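Local structure of membrane-anchored mycosin mycp1 (Mycobacterium thermoresistibile, 4HVL) at residues A[65-70]-A[167-172]; A[103-108]-A[176-181]; A[210-215]-A[316-321]; A[254-259]-A[339-344]; A[324-327]-A[333-336]. The protein acts as a membrane-anchored, subtilisin-like serine protease and is an essential component of the mycobacterial type VII (ESX-1) secretion system. One frame throughout, in Å; residues are numbered along the deposited sequence.

Contact 1: residues A[65-70]-A[167-172]; sequences TVAVID and VHAANL. With ZN (zinc ion), chain C.
Two alanine methyls form the heart of this helix-on-sheet contact: Ala67 CB of strand 65-70 and Ala169 CB of the helix meet at 4.1 Å. With so little side chain between them, the backbones can come together until the CA atoms of these two residues are 6.3 Å apart. A larger neighbour adds to the patch from one side, as Ile69 reaches out with CD1 to 4.4 Å from Ala169 CB. All three residues are buried, and the interaction is purely apolar.

One residue earlier on the helix, His168 turns outward. His168 CG lies anti to the backbone N (chi1 177°), which places the imidazole so that His168 ND1 binds a zinc ion at 2.1 Å; Asp15 is a second protein ligand of this metal. Leu172 lies over one face of the ring, its CG 4.0 Å above the plane of the His168 imidazole and offset toward the rim.

Helix 154-171 joins strands 127-132 and 176-179, which flank strand 65-70 in the parallel sheet. The helix thus belongs to a beta-alpha-beta crossover that passes over strand 65-70, as expected in the subtilase fold, where this strand ends at Asp70, predicted to belong to the charge relay system.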
# COMPACT_ATOMS: atom_id res chain seq x y z
N THR A 65 14.78 6.11 2.16
CA THR A 65 13.61 6.86 2.61
C THR A 65 12.37 6.28 1.92
O THR A 65 12.33 6.20 0.69
CB THR A 65 13.77 8.36 2.27
OG1 THR A 65 14.91 8.90 2.96
CG2 THR A 65 12.51 9.18 2.64
N VAL A 66 11.39 5.84 2.71
CA VAL A 66 10.14 5.32 2.19
C VAL A 66 9.04 6.34 2.46
O VAL A 66 8.84 6.77 3.61
CB VAL A 66 9.75 3.98 2.85
CG1 VAL A 66 8.51 3.41 2.18
CG2 VAL A 66 10.90 2.97 2.79
N ALA A 67 8.32 6.72 1.39
CA ALA A 67 7.13 7.53 1.53
C ALA A 67 5.91 6.63 1.66
O ALA A 67 5.76 5.64 0.90
CB ALA A 67 6.96 8.45 0.34
N VAL A 68 5.04 6.96 2.61
CA VAL A 68 3.88 6.15 2.92
C VAL A 68 2.63 6.98 2.67
O VAL A 68 2.39 7.96 3.38
CB VAL A 68 3.89 5.68 4.38
CG1 VAL A 68 2.74 4.73 4.64
CG2 VAL A 68 5.23 5.03 4.71
N ILE A 69 1.87 6.62 1.64
CA ILE A 69 0.63 7.32 1.31
C ILE A 69 -0.47 6.47 1.93
O ILE A 69 -0.73 5.35 1.52
CB ILE A 69 0.45 7.46 -0.22
CG1 ILE A 69 1.71 8.10 -0.83
CG2 ILE A 69 -0.81 8.23 -0.54
CD1 ILE A 69 1.58 8.47 -2.29
N ASP A 70 -1.11 7.02 2.96
CA ASP A 70 -1.99 6.26 3.84
C ASP A 70 -2.84 7.30 4.64
O ASP A 70 -3.24 8.32 4.06
CB ASP A 70 -1.11 5.38 4.74
CG ASP A 70 -1.85 4.18 5.33
OD1 ASP A 70 -2.85 4.43 6.06
OD2 ASP A 70 -1.40 3.01 5.10
N VAL A 167 3.16 12.70 -7.14
CA VAL A 167 4.12 13.71 -7.60
C VAL A 167 4.90 14.28 -6.40
O VAL A 167 6.15 14.30 -6.39
CB VAL A 167 3.43 14.86 -8.41
CG1 VAL A 167 4.40 15.99 -8.70
CG2 VAL A 167 2.91 14.32 -9.74
N HIS A 168 4.15 14.74 -5.40
CA HIS A 168 4.75 15.30 -4.21
C HIS A 168 5.68 14.29 -3.48
O HIS A 168 6.80 14.65 -3.10
CB HIS A 168 3.64 15.81 -3.30
CG HIS A 168 4.12 16.36 -1.99
ND1 HIS A 168 4.73 17.58 -1.87
CD2 HIS A 168 4.01 15.86 -0.74
CE1 HIS A 168 5.01 17.81 -0.60
NE2 HIS A 168 4.58 16.78 0.11
N ALA A 169 5.24 13.03 -3.33
CA ALA A 169 6.07 12.00 -2.71
C ALA A 169 7.41 11.86 -3.42
O ALA A 169 8.47 11.76 -2.79
CB ALA A 169 5.34 10.66 -2.68
N ALA A 170 7.36 11.82 -4.75
CA ALA A 170 8.56 11.71 -5.58
C ALA A 170 9.48 12.91 -5.37
O ALA A 170 10.69 12.75 -5.21
CB ALA A 170 8.16 11.61 -7.04
N ASN A 171 8.88 14.11 -5.35
CA ASN A 171 9.63 15.35 -5.10
C ASN A 171 10.31 15.43 -3.74
O ASN A 171 11.33 16.12 -3.59
CB ASN A 171 8.73 16.58 -5.34
CG ASN A 171 8.41 16.79 -6.82
OD1 ASN A 171 9.01 16.16 -7.69
ND2 ASN A 171 7.46 17.68 -7.12
N LEU A 172 9.75 14.73 -2.76
CA LEU A 172 10.34 14.61 -1.41
C LEU A 172 11.62 13.79 -1.41
O LEU A 172 12.37 13.85 -0.45
CB LEU A 172 9.34 14.00 -0.43
CG LEU A 172 8.16 14.94 -0.09
CD1 LEU A 172 7.05 14.20 0.64
CD2 LEU A 172 8.64 16.14 0.72
ZN ZN C . 5.35 19.07 -3.27

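Contact 2: residues A[103-108]-A[176-181]. With ZN (zinc ion), chain B.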
# COMPACT_ATOMS: atom_id res chain seq x y z
N THR A 103 -0.21 4.84 10.87
CA THR A 103 0.82 4.64 11.87
C THR A 103 1.25 3.17 11.85
O THR A 103 2.44 2.86 11.92
CB THR A 103 0.29 5.01 13.27
OG1 THR A 103 -0.14 6.38 13.26
CG2 THR A 103 1.37 4.82 14.31
N LEU A 104 0.28 2.29 11.73
CA LEU A 104 0.54 0.83 11.76
C LEU A 104 1.25 0.39 10.48
O LEU A 104 2.20 -0.35 10.54
CB LEU A 104 -0.75 0.03 11.98
CG LEU A 104 -1.31 0.03 13.41
CD1 LEU A 104 -1.74 1.41 13.90
CD2 LEU A 104 -2.48 -0.93 13.53
N THR A 105 0.78 0.85 9.33
CA THR A 105 1.49 0.62 8.06
C THR A 105 2.97 0.99 8.14
O THR A 105 3.85 0.17 7.85
CB THR A 105 0.84 1.42 6.94
OG1 THR A 105 -0.55 1.13 6.92
CG2 THR A 105 1.43 1.08 5.58
N ALA A 106 3.23 2.23 8.56
CA ALA A 106 4.60 2.72 8.69
C ALA A 106 5.42 1.84 9.63
O ALA A 106 6.61 1.58 9.35
CB ALA A 106 4.62 4.18 9.15
N SER A 107 4.79 1.35 10.71
CA SER A 107 5.49 0.49 11.67
C SER A 107 5.92 -0.84 11.07
O SER A 107 6.99 -1.36 11.40
CB SER A 107 4.68 0.26 12.95
OG SER A 107 3.65 -0.70 12.77
N VAL A 108 5.09 -1.38 10.18
CA VAL A 108 5.40 -2.65 9.51
C VAL A 108 6.60 -2.48 8.55
O VAL A 108 7.50 -3.33 8.51
CB VAL A 108 4.14 -3.24 8.80
CG1 VAL A 108 4.51 -4.36 7.85
CG2 VAL A 108 3.14 -3.76 9.81
N VAL A 176 11.44 4.58 -2.27
CA VAL A 176 10.31 3.66 -2.28
C VAL A 176 9.07 4.45 -1.88
O VAL A 176 9.13 5.26 -0.93
CB VAL A 176 10.54 2.50 -1.29
CG1 VAL A 176 9.43 1.45 -1.39
CG2 VAL A 176 11.91 1.87 -1.54
N ILE A 177 7.98 4.26 -2.63
CA ILE A 177 6.70 4.87 -2.33
C ILE A 177 5.64 3.78 -2.11
O ILE A 177 5.27 3.05 -3.06
CB ILE A 177 6.22 5.80 -3.47
CG1 ILE A 177 7.28 6.89 -3.72
CG2 ILE A 177 4.89 6.45 -3.10
CD1 ILE A 177 6.99 7.79 -4.89
N ASN A 178 5.15 3.67 -0.89
CA ASN A 178 4.12 2.70 -0.53
C ASN A 178 2.76 3.36 -0.64
O ASN A 178 2.47 4.31 0.10
CB ASN A 178 4.34 2.23 0.91
CG ASN A 178 3.36 1.15 1.34
OD1 ASN A 178 3.57 -0.04 1.13
ND2 ASN A 178 2.32 1.57 1.99
N ILE A 179 1.93 2.85 -1.54
CA ILE A 179 0.59 3.40 -1.74
C ILE A 179 -0.44 2.41 -1.19
O ILE A 179 -0.65 1.34 -1.75
CB ILE A 179 0.30 3.67 -3.24
CG1 ILE A 179 1.41 4.55 -3.83
CG2 ILE A 179 -1.07 4.32 -3.39
CD1 ILE A 179 1.18 5.05 -5.26
N SER A 180 -1.05 2.79 -0.08
CA SER A 180 -2.07 1.98 0.55
C SER A 180 -3.42 2.20 -0.14
O SER A 180 -4.30 1.37 -0.01
CB SER A 180 -2.19 2.29 2.05
OG SER A 180 -0.95 2.15 2.73
N GLU A 181 -3.57 3.31 -0.86
CA GLU A 181 -4.86 3.63 -1.52
C GLU A 181 -5.16 2.58 -2.58
O GLU A 181 -4.29 2.22 -3.38
CB GLU A 181 -4.80 5.03 -2.17
CG GLU A 181 -6.00 5.44 -3.02
CD GLU A 181 -7.29 5.50 -2.23
OE1 GLU A 181 -7.29 5.92 -1.07
OE2 GLU A 181 -8.33 5.11 -2.79
ZN ZN B . -6.16 7.14 0.07
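Thr105 is the residue of helix 102-110 that reaches strand 176-179 and the turn beyond it, and its short side chain divides at CB into an apolar and a polar branch. CB itself stays back from the strand. The methyl Thr105 CG2, anti to the backbone N, points across the gap: it lies against the amide end of Asn178 and comes to 3.9 Å from Ser180 OG. The other branch, OG1, is hydrogen-bonded to Asp70 OD2 and to His101 O. Ser180 OG meets the same Asp70 oxygen, so two hydroxyls, one from each side of the contact, converge on one carboxylate atom. Two bonds on one oxygen would be expected to limit rotation of the carboxylate.

Within the helix, Ser107 OG donates to Leu104 O at 2.7 Å, a carbonyl that also accepts from Val108 N at 3.1 Å; the serine hydroxyl is bonded in turn to Leu289 N.

Beyond Ser180 the chain heads for a metal site. Glu181 bends at chi2 (62°) and binds a zinc ion through OE1 at 2.0 Å, together with His133 ND1 and Thr134 OG1.

Thr105 and Ser180 thus hold Asp70 directly, and its other carboxylate oxygen is hydrogen-bonded to His101 ND1. A helix that starts just after the histidine and packs beside the strand bearing the aspartate is characteristic of the subtilase active site, to which the predicted charge relay of Asp70, His101 and Ser312 belongs.

Contact 3: residues A[210-215]-A[316-321]; sequences VVIAAA and AYVSGL
Ile212 and the pair Val318 and Ser319 join a strand of the central parallel sheet to helix 311-328, a long helix of the subtilase fold that carries Ser312, the predicted charge-relay serine, near its start. One isoleucine does the work for its strand, burying 70 Å² against the helix.

The backbones come close, with CA atoms of Ile212 and Ser319 6.2 Å apart. Ile212 offers both of its branches to Val318: Ile212 CD1 touches Val318 CG1 at 3.9 Å, and Ile212 CG2 lies 4.0 Å from that same methyl. Val318 CG1 is set anti to the backbone N (chi1 177°), which carries it over toward the strand. Leu256 and Val258 of the next strand continue the apolar surface round both residues.

Ser319 makes the helix side polar just where it is most closely approached. Its hydroxyl is hydrogen-bonded to the side-chain amide of Asn178 on the adjoining strand 176-179, and a weak hydrogen bond runs back to Ala315 O. That hydroxyl nonetheless lies against hydrocarbon, for Ser319 OG sits 3.4 Å from Ile212 CB and equally near Ile212 CG1.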
# COMPACT_ATOMS: atom_id res chain seq x y z
N VAL A 210 10.74 3.33 -6.53
CA VAL A 210 10.01 2.08 -6.65
C VAL A 210 8.64 2.39 -6.10
O VAL A 210 8.56 2.95 -5.01
CB VAL A 210 10.63 1.00 -5.77
CG1 VAL A 210 9.65 -0.16 -5.56
CG2 VAL A 210 11.93 0.52 -6.39
N VAL A 211 7.58 2.05 -6.84
CA VAL A 211 6.22 2.27 -6.35
C VAL A 211 5.52 0.95 -6.07
O VAL A 211 5.43 0.13 -6.94
CB VAL A 211 5.36 3.10 -7.33
CG1 VAL A 211 4.00 3.38 -6.71
CG2 VAL A 211 6.05 4.43 -7.64
N ILE A 212 5.02 0.79 -4.86
CA ILE A 212 4.31 -0.43 -4.44
C ILE A 212 2.86 -0.04 -4.13
O ILE A 212 2.61 0.95 -3.47
CB ILE A 212 4.94 -1.03 -3.18
CG1 ILE A 212 6.45 -1.28 -3.33
CG2 ILE A 212 4.23 -2.32 -2.80
CD1 ILE A 212 6.88 -2.20 -4.47
N ALA A 213 1.91 -0.83 -4.63
CA ALA A 213 0.49 -0.55 -4.40
C ALA A 213 -0.24 -1.74 -3.77
O ALA A 213 0.01 -2.90 -4.11
CB ALA A 213 -0.21 -0.16 -5.70
N ALA A 214 -1.18 -1.43 -2.88
CA ALA A 214 -2.07 -2.43 -2.32
C ALA A 214 -3.01 -2.97 -3.40
O ALA A 214 -3.53 -2.21 -4.22
CB ALA A 214 -2.89 -1.80 -1.20
N ALA A 215 -3.25 -4.27 -3.39
CA ALA A 215 -4.25 -4.84 -4.30
C ALA A 215 -5.66 -4.31 -4.03
O ALA A 215 -6.47 -4.25 -4.96
CB ALA A 215 -4.25 -6.36 -4.23
N ALA A 316 2.87 -3.02 2.63
CA ALA A 316 3.88 -2.54 3.58
C ALA A 316 5.05 -3.50 3.69
O ALA A 316 6.19 -3.07 3.68
CB ALA A 316 3.27 -2.25 4.96
N TYR A 317 4.78 -4.81 3.79
CA TYR A 317 5.92 -5.78 3.81
C TYR A 317 6.79 -5.68 2.55
O TYR A 317 8.01 -5.71 2.65
CB TYR A 317 5.47 -7.24 4.02
CG TYR A 317 4.99 -7.50 5.40
CD1 TYR A 317 5.87 -7.64 6.44
CD2 TYR A 317 3.64 -7.61 5.67
CE1 TYR A 317 5.42 -7.85 7.72
CE2 TYR A 317 3.18 -7.85 6.94
CZ TYR A 317 4.08 -7.96 7.96
OH TYR A 317 3.61 -8.17 9.22
N VAL A 318 6.16 -5.55 1.38
CA VAL A 318 6.87 -5.47 0.10
C VAL A 318 7.68 -4.16 -0.02
O VAL A 318 8.82 -4.19 -0.49
CB VAL A 318 5.91 -5.64 -1.11
CG1 VAL A 318 6.62 -5.49 -2.44
CG2 VAL A 318 5.23 -7.00 -1.05
N SER A 319 7.10 -3.03 0.39
CA SER A 319 7.84 -1.76 0.45
C SER A 319 9.08 -1.85 1.35
O SER A 319 10.14 -1.39 0.99
CB SER A 319 6.94 -0.63 0.93
OG SER A 319 5.95 -0.38 -0.05
N GLY A 320 8.92 -2.45 2.51
CA GLY A 320 10.06 -2.77 3.36
C GLY A 320 11.15 -3.57 2.67
O GLY A 320 12.33 -3.23 2.77
N LEU A 321 10.75 -4.64 1.98
CA LEU A 321 11.68 -5.46 1.22
C LEU A 321 12.37 -4.67 0.13
O LEU A 321 13.57 -4.81 -0.06
CB LEU A 321 10.98 -6.65 0.58
CG LEU A 321 11.92 -7.55 -0.23
CD1 LEU A 321 13.19 -7.89 0.56
CD2 LEU A 321 11.16 -8.81 -0.58

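Contact 4: residues A[254-259]-A[339-344]; sequences LVLTVG and NRITAT
Leu256 projects from its strand against the helix, between Ile341 and Thr342, burying 59 Å² there against 25 and 27 Å² for its two partners. The leucine works as a fork. With CG anti to the backbone N (chi1 175°) the branch point is carried out from the strand, and the methyls then divide the helix surface between them: Leu256 CD1 meets Thr342 CG2 at 3.7 Å, while Leu256 CD2 meets Ile341 CG2 at 3.9 Å. Leu256 and Thr342 run alongside one another in opposite senses, whereas Ile341 lies at a slant to the leucine.

Strand 256-261 is the sixth of seven in the parallel sheet of the subtilase fold, between strands 210-214 and 277-282, and helix 334-343 packs on the face that also receives helix 311-328. Leu256 touches Val318 of that helix as well, and Ile341 touches Ile325.

Thr342 can show its methyl to the sheet because its hydroxyl is turned back to the helix. Chi1 of 60° sets Thr342 OG1 between the backbone N and the carbonyl carbon, from where it donates to Asn339 O at 3.1 Å, well above the carbonyl plane. Ala343 N reaches Asn339 O at 2.8 Å from the same face.

Two residues after Thr342, Thr344 leaves the helical conformation, and Thr344 OG1 donates to Arg340 O at 2.8 Å. The methyl CG2 of Thr344 lies 3.8 Å above the centre of the Arg340 guanidinium, whose NE and NH2 are hydrogen-bonded to Ala366 O and Trp369 O.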
# COMPACT_ATOMS: atom_id res chain seq x y z
N LEU A 254 4.32 -0.76 -13.98
CA LEU A 254 4.88 0.50 -13.45
C LEU A 254 4.92 0.47 -11.94
O LEU A 254 5.83 1.02 -11.33
CB LEU A 254 4.05 1.72 -13.87
CG LEU A 254 4.25 2.28 -15.25
CD1 LEU A 254 3.57 3.65 -15.30
CD2 LEU A 254 5.73 2.40 -15.58
N VAL A 255 3.89 -0.14 -11.36
CA VAL A 255 3.82 -0.40 -9.94
C VAL A 255 3.84 -1.92 -9.74
O VAL A 255 3.43 -2.69 -10.60
CB VAL A 255 2.52 0.17 -9.30
CG1 VAL A 255 2.32 1.65 -9.64
CG2 VAL A 255 1.30 -0.65 -9.68
N LEU A 256 4.33 -2.34 -8.58
CA LEU A 256 4.14 -3.71 -8.12
C LEU A 256 2.94 -3.76 -7.14
O LEU A 256 2.97 -3.21 -6.03
CB LEU A 256 5.41 -4.23 -7.46
CG LEU A 256 5.37 -5.61 -6.79
CD1 LEU A 256 4.96 -6.65 -7.82
CD2 LEU A 256 6.71 -5.96 -6.16
N THR A 257 1.89 -4.44 -7.56
CA THR A 257 0.66 -4.52 -6.82
C THR A 257 0.63 -5.80 -6.00
O THR A 257 0.88 -6.90 -6.51
CB THR A 257 -0.53 -4.46 -7.81
OG1 THR A 257 -0.52 -3.17 -8.42
CG2 THR A 257 -1.87 -4.70 -7.11
N VAL A 258 0.31 -5.65 -4.71
CA VAL A 258 0.49 -6.70 -3.73
C VAL A 258 -0.85 -7.16 -3.12
O VAL A 258 -1.55 -6.38 -2.44
CB VAL A 258 1.43 -6.25 -2.58
CG1 VAL A 258 1.81 -7.41 -1.68
CG2 VAL A 258 2.68 -5.59 -3.16
N GLY A 259 -1.16 -8.43 -3.34
CA GLY A 259 -2.30 -9.10 -2.72
C GLY A 259 -1.96 -9.68 -1.36
O GLY A 259 -0.81 -9.64 -0.93
N ASN A 339 11.55 -6.64 -10.23
CA ASN A 339 11.70 -7.92 -10.93
C ASN A 339 12.40 -8.94 -10.02
O ASN A 339 12.08 -10.13 -10.07
CB ASN A 339 12.45 -7.75 -12.26
CG ASN A 339 11.58 -7.12 -13.35
OD1 ASN A 339 10.35 -7.13 -13.30
ND2 ASN A 339 12.24 -6.57 -14.34
N ARG A 340 13.29 -8.45 -9.17
CA ARG A 340 13.97 -9.28 -8.21
C ARG A 340 12.98 -9.81 -7.16
O ARG A 340 13.03 -10.99 -6.78
CB ARG A 340 15.09 -8.48 -7.54
CG ARG A 340 15.93 -9.27 -6.54
CD ARG A 340 16.58 -10.47 -7.23
NE ARG A 340 17.38 -11.24 -6.30
CZ ARG A 340 18.05 -12.35 -6.61
NH1 ARG A 340 18.01 -12.82 -7.85
NH2 ARG A 340 18.75 -12.99 -5.68
N ILE A 341 12.09 -8.93 -6.69
CA ILE A 341 11.07 -9.32 -5.73
C ILE A 341 10.19 -10.42 -6.32
O ILE A 341 9.97 -11.44 -5.66
CB ILE A 341 10.23 -8.14 -5.25
CG1 ILE A 341 11.09 -7.18 -4.41
CG2 ILE A 341 9.02 -8.61 -4.44
CD1 ILE A 341 10.48 -5.82 -4.19
N THR A 342 9.71 -10.24 -7.56
CA THR A 342 8.79 -11.21 -8.18
C THR A 342 9.48 -12.50 -8.59
O THR A 342 8.93 -13.59 -8.39
CB THR A 342 8.04 -10.63 -9.40
OG1 THR A 342 8.97 -10.21 -10.41
CG2 THR A 342 7.19 -9.43 -8.97
N ALA A 343 10.70 -12.40 -9.12
CA ALA A 343 11.42 -13.56 -9.59
C ALA A 343 11.81 -14.51 -8.46
O ALA A 343 12.00 -15.68 -8.69
CB ALA A 343 12.66 -13.13 -10.36
N THR A 344 11.93 -14.02 -7.23
CA THR A 344 12.27 -14.88 -6.10
C THR A 344 11.08 -15.21 -5.20
O THR A 344 11.27 -15.76 -4.12
CB THR A 344 13.34 -14.22 -5.21
OG1 THR A 344 12.84 -12.96 -4.76
CG2 THR A 344 14.64 -14.03 -5.98

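Contact 5: residues A[324-327]-A[333-336]; sequences LIRQ and TPAQ
Arg326 lays its guanidinium group against the start of the following helix, with Arg326 NH2 4.0 Å from Pro334 CD. Pro334 N lies over one face of the flat group, so the approach to the proline is by van der Waals contact across that face; Thr333 C is slightly farther off, at 4.4 Å from Arg326 NH2. The side chain gets there by a bend at chi3 (81°), which turns the guanidinium away from the line of the preceding methylenes and over toward the second helix.

Polar bonds at the tip hold it in this position. NH2 donates to Leu332 O, just ahead of Thr333, while NH1 is shared by Asn208 O and Gln175 O. These last two carbonyls belong to residues shortly before strands 210-214 and 176-179, and with Leu332 O they would be expected to stabilise the positive charge of this buried arginine.

Pro334 opens helix 334-343 just after the short loop that follows helix 311-328, in the C-terminal part of the subtilase domain, and Thr333 is its N-cap. Thr333 and Gln336 form a capping box: Gln336 N donates to Thr333 OG1 at 3.3 Å, and Thr333 N returns a bond of 2.9 Å to Gln336 OE1. The return bond is nearly straight, at 173°, and uses a lone pair of OE1 in the carbonyl plane.

Farther out, Val210 touches both Arg326 and Pro334, and Val337, one turn along the second helix, packs on Arg326 and on Ile325 of the first. Asn208 also touches the proline ring.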
# COMPACT_ATOMS: atom_id res chain seq x y z
N LEU A 324 15.10 -2.79 1.74
CA LEU A 324 16.22 -3.66 2.04
C LEU A 324 17.07 -3.90 0.77
O LEU A 324 18.30 -3.84 0.81
CB LEU A 324 15.72 -5.00 2.59
CG LEU A 324 14.97 -5.01 3.92
CD1 LEU A 324 14.74 -6.44 4.39
CD2 LEU A 324 15.76 -4.25 4.96
N ILE A 325 16.39 -4.19 -0.34
CA ILE A 325 17.02 -4.46 -1.62
C ILE A 325 17.84 -3.26 -2.11
O ILE A 325 19.01 -3.42 -2.49
CB ILE A 325 15.99 -4.92 -2.68
CG1 ILE A 325 15.53 -6.36 -2.38
CG2 ILE A 325 16.60 -4.89 -4.08
CD1 ILE A 325 14.22 -6.78 -3.04
N ARG A 326 17.25 -2.07 -2.04
CA ARG A 326 17.90 -0.87 -2.56
C ARG A 326 19.12 -0.51 -1.71
O ARG A 326 20.12 -0.02 -2.25
CB ARG A 326 16.92 0.29 -2.68
CG ARG A 326 15.74 0.01 -3.60
CD ARG A 326 15.22 1.30 -4.24
NE ARG A 326 16.04 1.68 -5.39
CZ ARG A 326 15.73 2.66 -6.24
NH1 ARG A 326 14.62 3.40 -6.05
NH2 ARG A 326 16.54 2.92 -7.28
N GLN A 327 19.07 -0.77 -0.39
CA GLN A 327 20.27 -0.58 0.42
C GLN A 327 21.38 -1.54 -0.02
O GLN A 327 22.52 -1.13 -0.22
CB GLN A 327 20.02 -0.77 1.93
CG GLN A 327 21.32 -0.60 2.73
CD GLN A 327 21.26 -1.06 4.18
OE1 GLN A 327 20.31 -1.70 4.61
NE2 GLN A 327 22.32 -0.76 4.93
N THR A 333 17.91 -0.39 -10.69
CA THR A 333 16.82 0.51 -11.10
C THR A 333 15.52 0.03 -10.41
O THR A 333 15.46 -1.08 -9.90
CB THR A 333 16.61 0.51 -12.62
OG1 THR A 333 16.20 -0.80 -13.05
CG2 THR A 333 17.88 0.89 -13.35
N PRO A 334 14.49 0.86 -10.41
CA PRO A 334 13.23 0.38 -9.85
C PRO A 334 12.67 -0.87 -10.57
O PRO A 334 12.14 -1.77 -9.92
CB PRO A 334 12.30 1.58 -10.01
CG PRO A 334 13.22 2.74 -10.01
CD PRO A 334 14.46 2.31 -10.68
N ALA A 335 12.82 -0.94 -11.90
CA ALA A 335 12.38 -2.14 -12.63
C ALA A 335 13.10 -3.39 -12.11
O ALA A 335 12.50 -4.44 -11.94
CB ALA A 335 12.58 -2.01 -14.13
N GLN A 336 14.40 -3.27 -11.89
CA GLN A 336 15.19 -4.41 -11.44
C GLN A 336 14.85 -4.77 -9.99
O GLN A 336 14.88 -5.94 -9.63
CB GLN A 336 16.69 -4.11 -11.58
CG GLN A 336 17.18 -4.03 -13.02
CD GLN A 336 18.59 -3.47 -13.12
OE1 GLN A 336 18.93 -2.47 -12.47
NE2 GLN A 336 19.41 -4.11 -13.91

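How the contacts relate
From the N terminus, strand 65-70 opens contact 1 and helix 102-110 opens contact 2. Helix 154-171 closes the first and strand 176-179 the second, so these two loops cross. Strands 210-214 and 256-261 then open contacts 3 and 4. Helix 311-328 closes contact 3, and contact 5 forms a short hairpin with helix 334-343 that is enclosed by contact 4; contacts 3 and 4 cross. Contacts 1 to 4 share one sheet, in which strands 65-70, 176-179, 210-214 and 256-261 are successive neighbours, each seated on a helix, while contact 5 joins the last two of these helices to each other and touches contacts 3 and 4.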